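Local coordinates for protein putative glycosyl hydrolase (Bacteroides thetaiotaomicron VPI-5482, PDB 3K11) that is a putative glycosyl hydrolase of family 88, probably acting as a hydrolase, although its substrate is not established, at residues A[121-124]-A[125-129]; A[130-133]-A[134-137]. All coordinates share one frame; numbering follows the deposited sequence.

Two successive local contacts show how a chain ends one helix and begins the next. From the N terminus, interaction 1 (121-124 with 125-129) forms the last turns of helix 101-128 and stops at a glycine. Interaction 2 (130-133 with 134-137) follows in series, a short linker and the first turn of helix 133-139, so the two neither nest nor cross. Their centres lie about 10 Å apart, and they touch where the linker and the second helix pack on Phe-121: Phe-121 CD1 comes within 3.3 Å of Thr-131 OG1, and Phe-121 CG within 3.5 Å of Leu-135 CG. Together they tie both helices to strand 70-72, well out from the chain's centre.

Interaction 1. Residues A[121-124]-A[125-129]; sequences FKRV and YEEKG
The carbonyl of Val-124 receives the shortest backbone bond of this helix end, with Lys-128 N 2.7 Å from Val-124 O. Three like i to i+4 bonds precede it, from Tyr-125, Glu-126 and Glu-127 back to Phe-121, Lys-122 and Arg-123. Side chains follow the same spacing. Lys-122 runs out fully extended, its CG anti to the backbone N (chi1 -173°), and Glu-126 crosses it so that Glu-126 OE2 lies 3.3 Å from Lys-122 CE. The ammonium itself stays farther off, with Lys-122 NZ 4.5 Å from Glu-126 OE2, beyond a salt bridge, so any attraction is probably modest. In the conformer of Arg-123 described here, one of two, its side chain and that of Glu-127 lie side by side and point the same way. Glu-127 OE2 rests 3.6 Å from Arg-123 CG, beside the arginine's stem, and also lies at the guanidinium edge, near its plane, without forming a salt bridge; the carboxylate plane is turned 56° from the guanidinium. In this conformer the guanidinium bonds instead to Tyr-63 O and His-120 ND1. Val-124 and Lys-128 meet at an angle, Val-124 CG1 4.1 Å from Lys-128 CG. Gly-129, with positive phi, then takes the chain out of the helix. Among its neighbours, this end of helix 101-128 sets Phe-121 against Ala-70 and Leu-72 of strand 70-72, while Tyr-125 touches Leu-136 of helix 133-139.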
loop_
_atom_site.group_PDB
_atom_site.type_symbol
_atom_site.label_atom_id
_atom_site.label_comp_id
_atom_site.label_asym_id
_atom_site.label_seq_id
_atom_site.Cartn_x
_atom_site.Cartn_y
_atom_site.Cartn_z
ATOM N N PHE A 121 -33.577 -33.824 24.090
ATOM C CA PHE A 121 -32.193 -33.769 24.501
ATOM C C PHE A 121 -32.022 -33.071 25.859
ATOM O O PHE A 121 -31.136 -33.417 26.622
ATOM C CB PHE A 121 -31.369 -33.076 23.438
ATOM C CG PHE A 121 -31.016 -33.956 22.256
ATOM C CD1 PHE A 121 -29.973 -34.842 22.334
ATOM C CD2 PHE A 121 -31.700 -33.835 21.051
ATOM C CE1 PHE A 121 -29.602 -35.608 21.229
ATOM C CE2 PHE A 121 -31.333 -34.587 19.930
ATOM C CZ PHE A 121 -30.273 -35.468 20.021
ATOM N N LYS A 122 -32.837 -32.054 26.134
ATOM C CA LYS A 122 -32.865 -31.421 27.446
ATOM C C LYS A 122 -33.199 -32.447 28.533
ATOM O O LYS A 122 -32.549 -32.466 29.575
ATOM C CB LYS A 122 -33.897 -30.295 27.457
ATOM C CG LYS A 122 -33.869 -29.476 28.738
ATOM C CD LYS A 122 -34.800 -28.285 28.639
ATOM C CE LYS A 122 -34.911 -27.562 30.006
ATOM N NZ LYS A 122 -35.782 -26.360 29.915
ATOM N N ARG A 123 -34.188 -33.298 28.278
ATOM C CA ARG A 123 -34.552 -34.356 29.217
ATOM C C ARG A 123 -33.420 -35.368 29.430
ATOM O O ARG A 123 -33.250 -35.902 30.521
ATOM C CB ARG A 123 -35.814 -35.065 28.726
ATOM C CG ARG A 123 -36.388 -36.072 29.709
ATOM C CD ARG A 123 -37.334 -37.018 29.055
ATOM N NE ARG A 123 -36.650 -37.859 28.074
ATOM C CZ ARG A 123 -36.904 -37.886 26.766
ATOM N NH1 ARG A 123 -37.879 -37.137 26.210
ATOM N NH2 ARG A 123 -36.185 -38.713 26.010
ATOM N N VAL A 124 -32.688 -35.690 28.369
ATOM C CA VAL A 124 -31.522 -36.561 28.490
ATOM C C VAL A 124 -30.451 -35.874 29.340
ATOM O O VAL A 124 -29.850 -36.488 30.223
ATOM C CB VAL A 124 -30.903 -36.912 27.124
ATOM C CG1 VAL A 124 -29.557 -37.614 27.320
ATOM C CG2 VAL A 124 -31.881 -37.742 26.314
ATOM N N TYR A 125 -30.227 -34.602 29.078
ATOM C CA TYR A 125 -29.217 -33.891 29.824
ATOM C C TYR A 125 -29.570 -33.847 31.322
ATOM O O TYR A 125 -28.733 -34.112 32.168
ATOM C CB TYR A 125 -29.050 -32.512 29.269
ATOM C CG TYR A 125 -27.928 -31.753 29.889
ATOM C CD1 TYR A 125 -26.673 -32.337 30.053
ATOM C CD2 TYR A 125 -28.092 -30.427 30.256
ATOM C CE1 TYR A 125 -25.642 -31.657 30.610
ATOM C CE2 TYR A 125 -27.045 -29.716 30.800
ATOM C CZ TYR A 125 -25.823 -30.348 30.985
ATOM O OH TYR A 125 -24.763 -29.655 31.523
ATOM N N GLU A 126 -30.837 -33.585 31.614
ATOM C CA GLU A 126 -31.317 -33.525 32.986
ATOM C C GLU A 126 -31.224 -34.882 33.679
ATOM O O GLU A 126 -30.787 -34.964 34.818
ATOM C CB GLU A 126 -32.755 -33.019 33.005
ATOM C CG GLU A 126 -32.852 -31.557 32.665
ATOM C CD GLU A 126 -34.290 -31.054 32.425
ATOM O OE1 GLU A 126 -35.227 -31.871 32.220
ATOM O OE2 GLU A 126 -34.457 -29.809 32.418
ATOM N N GLU A 127 -31.595 -35.954 32.983
ATOM C CA GLU A 127 -31.534 -37.272 33.573
ATOM C C GLU A 127 -30.145 -37.864 33.649
ATOM O O GLU A 127 -29.826 -38.513 34.636
ATOM C CB GLU A 127 -32.416 -38.240 32.807
ATOM C CG GLU A 127 -33.877 -37.865 32.889
ATOM C CD GLU A 127 -34.762 -38.853 32.164
ATOM O OE1 GLU A 127 -34.199 -39.792 31.534
ATOM O OE2 GLU A 127 -36.005 -38.669 32.244
ATOM N N LYS A 128 -29.331 -37.683 32.613
ATOM C CA LYS A 128 -28.044 -38.384 32.533
ATOM C C LYS A 128 -26.845 -37.526 32.865
ATOM O O LYS A 128 -25.752 -38.056 33.064
ATOM C CB LYS A 128 -27.851 -38.986 31.129
ATOM C CG LYS A 128 -28.958 -39.925 30.710
ATOM C CD LYS A 128 -28.960 -41.200 31.535
ATOM C CE LYS A 128 -30.324 -41.887 31.511
ATOM N NZ LYS A 128 -30.817 -42.141 30.130
ATOM N N GLY A 129 -27.033 -36.217 32.922
ATOM C CA GLY A 129 -25.944 -35.304 33.207
ATOM C C GLY A 129 -25.062 -35.010 32.008
ATOM O O GLY A 129 -24.097 -34.264 32.118
#

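Interaction 2. Residues A[130-133]-A[134-137]; sequences KTDS and QLLQ. With EDO (1,2-ethanediol), chain Q.
Backbone bonds begin the helix at once: Asp-132 O accepts from Leu-136 N at 3.2 Å and more weakly from Leu-135 N at 2.8 Å. The side chain of Asp-132 reaches forward as well. Its carboxylate swings over the first turn because chi1, at -173°, turns CG to the side opposite the main-chain nitrogen, and Asp-132 OD1 accepts from Gln-134 N at 2.9 Å. That bond is nearly straight (164° at the hydrogen), though the donor lies 59° out of the carboxylate plane. The same oxygen also makes a salt bridge with Arg-74, while OD2 accepts from Leu-72 N, so one buried carboxylate is held by three partners, Gln-134 N, Arg-74 and Leu-72 N. Its charge is probably favoured further by the helix's N-terminal end. An asparagine here, uncharged, would probably leave Arg-74 without its charge mate in this buried spot. Beside the cap, Thr-131 CG2 packs against Leu-136 CD2 at 3.9 Å, a methyl crossing the leucine's branch. On the linker's other flank an ethanediol, probably from the crystallisation liquor, bonds weakly to Thr-131 O. The arrangement is a classic aspartate N-cap, here opening helix 133-139 and joining it to strand 70-72.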
loop_
_atom_site.group_PDB
_atom_site.type_symbol
_atom_site.label_atom_id
_atom_site.label_comp_id
_atom_site.label_asym_id
_atom_site.label_seq_id
_atom_site.Cartn_x
_atom_site.Cartn_y
_atom_site.Cartn_z
ATOM N N LYS A 130 -25.382 -35.593 30.854
ATOM C CA LYS A 130 -24.593 -35.372 29.664
ATOM C C LYS A 130 -25.445 -35.616 28.435
ATOM O O LYS A 130 -26.394 -36.414 28.481
ATOM C CB LYS A 130 -23.325 -36.260 29.658
ATOM C CG LYS A 130 -23.556 -37.734 29.792
ATOM C CD LYS A 130 -22.249 -38.555 29.921
ATOM N N THR A 131 -25.106 -34.897 27.352
ATOM C CA THR A 131 -25.742 -35.107 26.058
ATOM C C THR A 131 -24.852 -34.615 24.924
ATOM O O THR A 131 -23.692 -34.239 25.139
ATOM C CB THR A 131 -27.160 -34.450 25.991
ATOM O OG1 THR A 131 -27.883 -34.990 24.882
ATOM C CG2 THR A 131 -27.098 -32.997 25.874
ATOM N N ASP A 132 -25.390 -34.653 23.709
ATOM C CA ASP A 132 -24.676 -34.148 22.519
ATOM C C ASP A 132 -24.209 -32.719 22.764
ATOM O O ASP A 132 -24.999 -31.817 23.035
ATOM C CB ASP A 132 -25.656 -34.216 21.346
ATOM C CG ASP A 132 -25.040 -33.892 20.007
ATOM O OD1 ASP A 132 -23.901 -33.401 19.942
ATOM O OD2 ASP A 132 -25.751 -34.106 19.007
ATOM N N SER A 133 -22.912 -32.494 22.648
ATOM C CA SER A 133 -22.380 -31.143 22.784
ATOM C C SER A 133 -23.045 -30.130 21.843
ATOM O O SER A 133 -23.108 -28.935 22.151
ATOM C CB SER A 133 -20.888 -31.161 22.523
ATOM O OG SER A 133 -20.649 -31.585 21.191
ATOM N N GLN A 134 -23.565 -30.580 20.695
ATOM C CA GLN A 134 -24.242 -29.653 19.779
ATOM C C GLN A 134 -25.537 -29.170 20.399
ATOM O O GLN A 134 -25.996 -28.043 20.158
ATOM C CB GLN A 134 -24.503 -30.316 18.415
ATOM C CG GLN A 134 -23.219 -30.567 17.622
ATOM C CD GLN A 134 -23.467 -30.916 16.155
ATOM O OE1 GLN A 134 -24.529 -30.613 15.608
ATOM N NE2 GLN A 134 -22.465 -31.528 15.505
ATOM N N LEU A 135 -26.160 -30.025 21.197
ATOM C CA LEU A 135 -27.383 -29.631 21.867
ATOM C C LEU A 135 -27.117 -28.729 23.058
ATOM O O LEU A 135 -27.954 -27.879 23.400
ATOM C CB LEU A 135 -28.241 -30.852 22.236
ATOM C CG LEU A 135 -29.251 -31.172 21.144
ATOM C CD1 LEU A 135 -30.322 -30.076 21.080
ATOM C CD2 LEU A 135 -28.652 -31.490 19.754
ATOM N N LEU A 136 -25.970 -28.887 23.696
ATOM C CA LEU A 136 -25.635 -27.986 24.778
ATOM C C LEU A 136 -25.422 -26.548 24.281
ATOM O O LEU A 136 -25.644 -25.583 25.021
ATOM C CB LEU A 136 -24.419 -28.509 25.573
ATOM C CG LEU A 136 -24.730 -29.795 26.365
ATOM C CD1 LEU A 136 -23.463 -30.231 27.044
ATOM C CD2 LEU A 136 -25.860 -29.650 27.380
ATOM N N GLN A 137 -25.021 -26.397 23.022
ATOM C CA GLN A 137 -24.821 -25.088 22.441
ATOM C C GLN A 137 -26.189 -24.410 22.297
ATOM O O GLN A 137 -26.332 -23.231 22.589
ATOM C CB GLN A 137 -24.139 -25.200 21.069
ATOM C CG GLN A 137 -23.802 -23.860 20.520
ATOM C CD GLN A 137 -23.092 -23.853 19.184
ATOM O OE1 GLN A 137 -23.389 -24.668 18.304
ATOM N NE2 GLN A 137 -22.200 -22.879 18.998
HETATM C C1 EDO Q . -22.532 -37.545 24.295
HETATM O O1 EDO Q . -23.889 -37.863 24.637
HETATM C C2 EDO Q . -21.636 -37.780 25.496
HETATM O O2 EDO Q . -21.693 -36.626 26.324
#